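Local structure of protease 2A (Rhinovirus C, 5X45) at residues A[73-79]-A[91-97]. The protein is a chymotrypsin-like viral cysteine protease that probably cleaves the viral polyprotein at its own N-terminus and also certain host proteins. Residues are numbered along the deposited sequence.
Sequences CVSHDWY and IQYNLLI
A long antiparallel ladder can change sheets when both strands bend together, as segments 73-79 and 91-97 do. Cys-73 packs CB on Leu-96 CB (3.8 Å) before the regular rungs begin: Val-74 pairs with Ile-97, N to O (2.9 Å) and O to N (2.8 Å). Ser-75 faces Leu-96 as a non-hydrogen-bonded pair. His-76 pairs with Leu-95, N to O at 2.8 Å and O to N at 2.9 Å. Both chains then turn: Asp-77 adopts helical angles (-59/-40) opposite Asn-94 with positive phi (55/68), and Asp-77 O accepts Asn-94 N (2.8 Å). Beyond the corner, Trp-78 rests CB on Tyr-93 CD1 (3.6 Å). Tyr-79 pairs with Gln-92 by two 2.9 Å bonds, N to O and O to N, while its t rotamer brings the ring over Ile-97 CD1 (CH-pi, 3.6 Å to the centroid). Such a bent ladder carries the C-terminal barrel into a projecting beta hairpin, 78-81 with 90-93, probably the counterpart of the bII2-cII hairpin of related chymotrypsin-like 2A proteases.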
loop_
_atom_site.group_PDB
_atom_site.type_symbol
_atom_site.label_atom_id
_atom_site.label_comp_id
_atom_site.label_asym_id
_atom_site.label_seq_id
_atom_site.Cartn_x
_atom_site.Cartn_y
_atom_site.Cartn_z
ATOM N N CYS A 73 -12.281 6.100 0.466
ATOM C CA CYS A 73 -11.158 6.963 0.090
ATOM C C CYS A 73 -11.429 7.926 -1.057
ATOM O O CYS A 73 -12.320 7.721 -1.873
ATOM C CB CYS A 73 -9.943 6.115 -0.282
ATOM S SG CYS A 73 -9.414 5.032 1.021
ATOM N N VAL A 74 -10.617 8.972 -1.101
ATOM C CA VAL A 74 -10.563 9.892 -2.221
ATOM C C VAL A 74 -9.183 9.798 -2.883
ATOM O O VAL A 74 -8.175 9.630 -2.195
ATOM C CB VAL A 74 -10.818 11.336 -1.785
ATOM C CG1 VAL A 74 -11.033 12.192 -3.014
ATOM C CG2 VAL A 74 -12.051 11.405 -0.925
ATOM N N SER A 75 -9.149 9.860 -4.212
ATOM C CA SER A 75 -7.890 9.898 -4.958
ATOM C C SER A 75 -7.181 11.255 -4.969
ATOM O O SER A 75 -7.807 12.305 -5.119
ATOM C CB SER A 75 -8.129 9.478 -6.408
ATOM O OG SER A 75 -8.457 8.107 -6.496
ATOM N N HIS A 76 -5.860 11.209 -4.822
ATOM C CA HIS A 76 -5.003 12.374 -4.995
ATOM C C HIS A 76 -3.891 11.998 -5.962
ATOM O O HIS A 76 -3.208 10.995 -5.764
ATOM C CB HIS A 76 -4.392 12.847 -3.676
ATOM C CG HIS A 76 -5.343 13.572 -2.795
ATOM N ND1 HIS A 76 -6.202 12.930 -1.925
ATOM C CD2 HIS A 76 -5.617 14.897 -2.672
ATOM C CE1 HIS A 76 -6.933 13.822 -1.284
ATOM N NE2 HIS A 76 -6.596 15.026 -1.728
ATOM N N ASP A 77 -3.700 12.805 -6.994
ATOM C CA ASP A 77 -2.605 12.593 -7.934
ATOM C C ASP A 77 -1.259 12.629 -7.217
ATOM O O ASP A 77 -0.383 11.820 -7.493
ATOM C CB ASP A 77 -2.636 13.641 -9.045
ATOM C CG ASP A 77 -3.591 13.270 -10.173
ATOM O OD1 ASP A 77 -4.164 12.157 -10.135
ATOM O OD2 ASP A 77 -3.769 14.092 -11.103
ATOM N N TRP A 78 -1.108 13.546 -6.270
ATOM C CA TRP A 78 0.091 13.566 -5.457
ATOM C C TRP A 78 -0.190 14.117 -4.080
ATOM O O TRP A 78 -1.192 14.795 -3.872
ATOM C CB TRP A 78 1.211 14.366 -6.148
ATOM C CG TRP A 78 0.881 15.796 -6.526
ATOM C CD1 TRP A 78 0.402 16.226 -7.720
ATOM C CD2 TRP A 78 1.040 16.968 -5.711
ATOM N NE1 TRP A 78 0.233 17.586 -7.704
ATOM C CE2 TRP A 78 0.624 18.072 -6.486
ATOM C CE3 TRP A 78 1.479 17.190 -4.400
ATOM C CZ2 TRP A 78 0.638 19.382 -5.999
ATOM C CZ3 TRP A 78 1.492 18.489 -3.916
ATOM C CH2 TRP A 78 1.070 19.572 -4.716
ATOM N N TYR A 79 0.713 13.834 -3.147
ATOM C CA TYR A 79 0.491 14.134 -1.742
ATOM C C TYR A 79 1.811 14.363 -1.025
ATOM O O TYR A 79 2.789 13.658 -1.290
ATOM C CB TYR A 79 -0.268 12.963 -1.107
ATOM C CG TYR A 79 -0.991 13.221 0.190
ATOM C CD1 TYR A 79 -2.154 13.983 0.226
ATOM C CD2 TYR A 79 -0.544 12.647 1.379
ATOM C CE1 TYR A 79 -2.830 14.201 1.418
ATOM C CE2 TYR A 79 -1.214 12.850 2.572
ATOM C CZ TYR A 79 -2.355 13.628 2.585
ATOM O OH TYR A 79 -3.023 13.833 3.769
ATOM N N ILE A 91 7.288 14.281 -1.885
ATOM C CA ILE A 91 6.023 14.087 -2.593
ATOM C C ILE A 91 5.869 12.635 -3.042
ATOM O O ILE A 91 6.812 12.032 -3.541
ATOM C CB ILE A 91 5.908 15.002 -3.834
ATOM C CG1 ILE A 91 6.035 16.485 -3.454
ATOM C CG2 ILE A 91 4.607 14.728 -4.577
ATOM C CD1 ILE A 91 5.200 16.920 -2.288
ATOM N N GLN A 92 4.672 12.082 -2.863
ATOM C CA GLN A 92 4.342 10.778 -3.418
ATOM C C GLN A 92 3.164 10.905 -4.386
ATOM O O GLN A 92 2.427 11.885 -4.352
ATOM C CB GLN A 92 4.038 9.769 -2.302
ATOM C CG GLN A 92 5.299 9.204 -1.646
ATOM C CD GLN A 92 5.038 8.000 -0.752
ATOM O OE1 GLN A 92 4.070 7.261 -0.942
ATOM N NE2 GLN A 92 5.921 7.785 0.216
ATOM N N TYR A 93 3.027 9.927 -5.275
ATOM C CA TYR A 93 2.022 9.970 -6.340
ATOM C C TYR A 93 1.000 8.839 -6.229
ATOM O O TYR A 93 1.269 7.802 -5.611
ATOM C CB TYR A 93 2.708 9.937 -7.710
ATOM C CG TYR A 93 3.551 11.166 -7.958
ATOM C CD1 TYR A 93 2.986 12.328 -8.481
ATOM C CD2 TYR A 93 4.899 11.188 -7.627
ATOM C CE1 TYR A 93 3.752 13.472 -8.692
ATOM C CE2 TYR A 93 5.669 12.320 -7.831
ATOM C CZ TYR A 93 5.089 13.458 -8.366
ATOM O OH TYR A 93 5.850 14.586 -8.571
ATOM N N ASN A 94 -0.177 9.062 -6.812
ATOM C CA ASN A 94 -1.256 8.072 -6.834
ATOM C C ASN A 94 -1.661 7.566 -5.455
ATOM O O ASN A 94 -1.454 6.400 -5.111
ATOM C CB ASN A 94 -0.877 6.890 -7.737
ATOM C CG ASN A 94 -0.662 7.313 -9.187
ATOM O OD1 ASN A 94 0.441 7.210 -9.724
ATOM N ND2 ASN A 94 -1.723 7.788 -9.825
ATOM N N LEU A 95 -2.249 8.455 -4.663
ATOM C CA LEU A 95 -2.673 8.078 -3.330
ATOM C C LEU A 95 -4.180 7.992 -3.195
ATOM O O LEU A 95 -4.931 8.741 -3.828
ATOM C CB LEU A 95 -2.113 9.052 -2.295
ATOM C CG LEU A 95 -0.611 8.813 -2.175
ATOM C CD1 LEU A 95 0.155 9.952 -2.820
ATOM C CD2 LEU A 95 -0.178 8.559 -0.735
ATOM N N LEU A 96 -4.603 7.063 -2.347
ATOM C CA LEU A 96 -5.961 7.031 -1.842
ATOM C C LEU A 96 -5.948 7.535 -0.406
ATOM O O LEU A 96 -5.135 7.089 0.399
ATOM C CB LEU A 96 -6.527 5.620 -1.926
ATOM C CG LEU A 96 -6.571 5.062 -3.347
ATOM C CD1 LEU A 96 -6.510 3.544 -3.310
ATOM C CD2 LEU A 96 -7.826 5.546 -4.060
ATOM N N ILE A 97 -6.783 8.519 -0.099
ATOM C CA ILE A 97 -6.801 9.054 1.259
ATOM C C ILE A 97 -8.163 8.896 1.910
ATOM O O ILE A 97 -9.175 9.323 1.352
ATOM C CB ILE A 97 -6.429 10.546 1.310
ATOM C CG1 ILE A 97 -5.201 10.851 0.444
ATOM C CG2 ILE A 97 -6.241 10.982 2.760
ATOM C CD1 ILE A 97 -3.892 10.529 1.091
#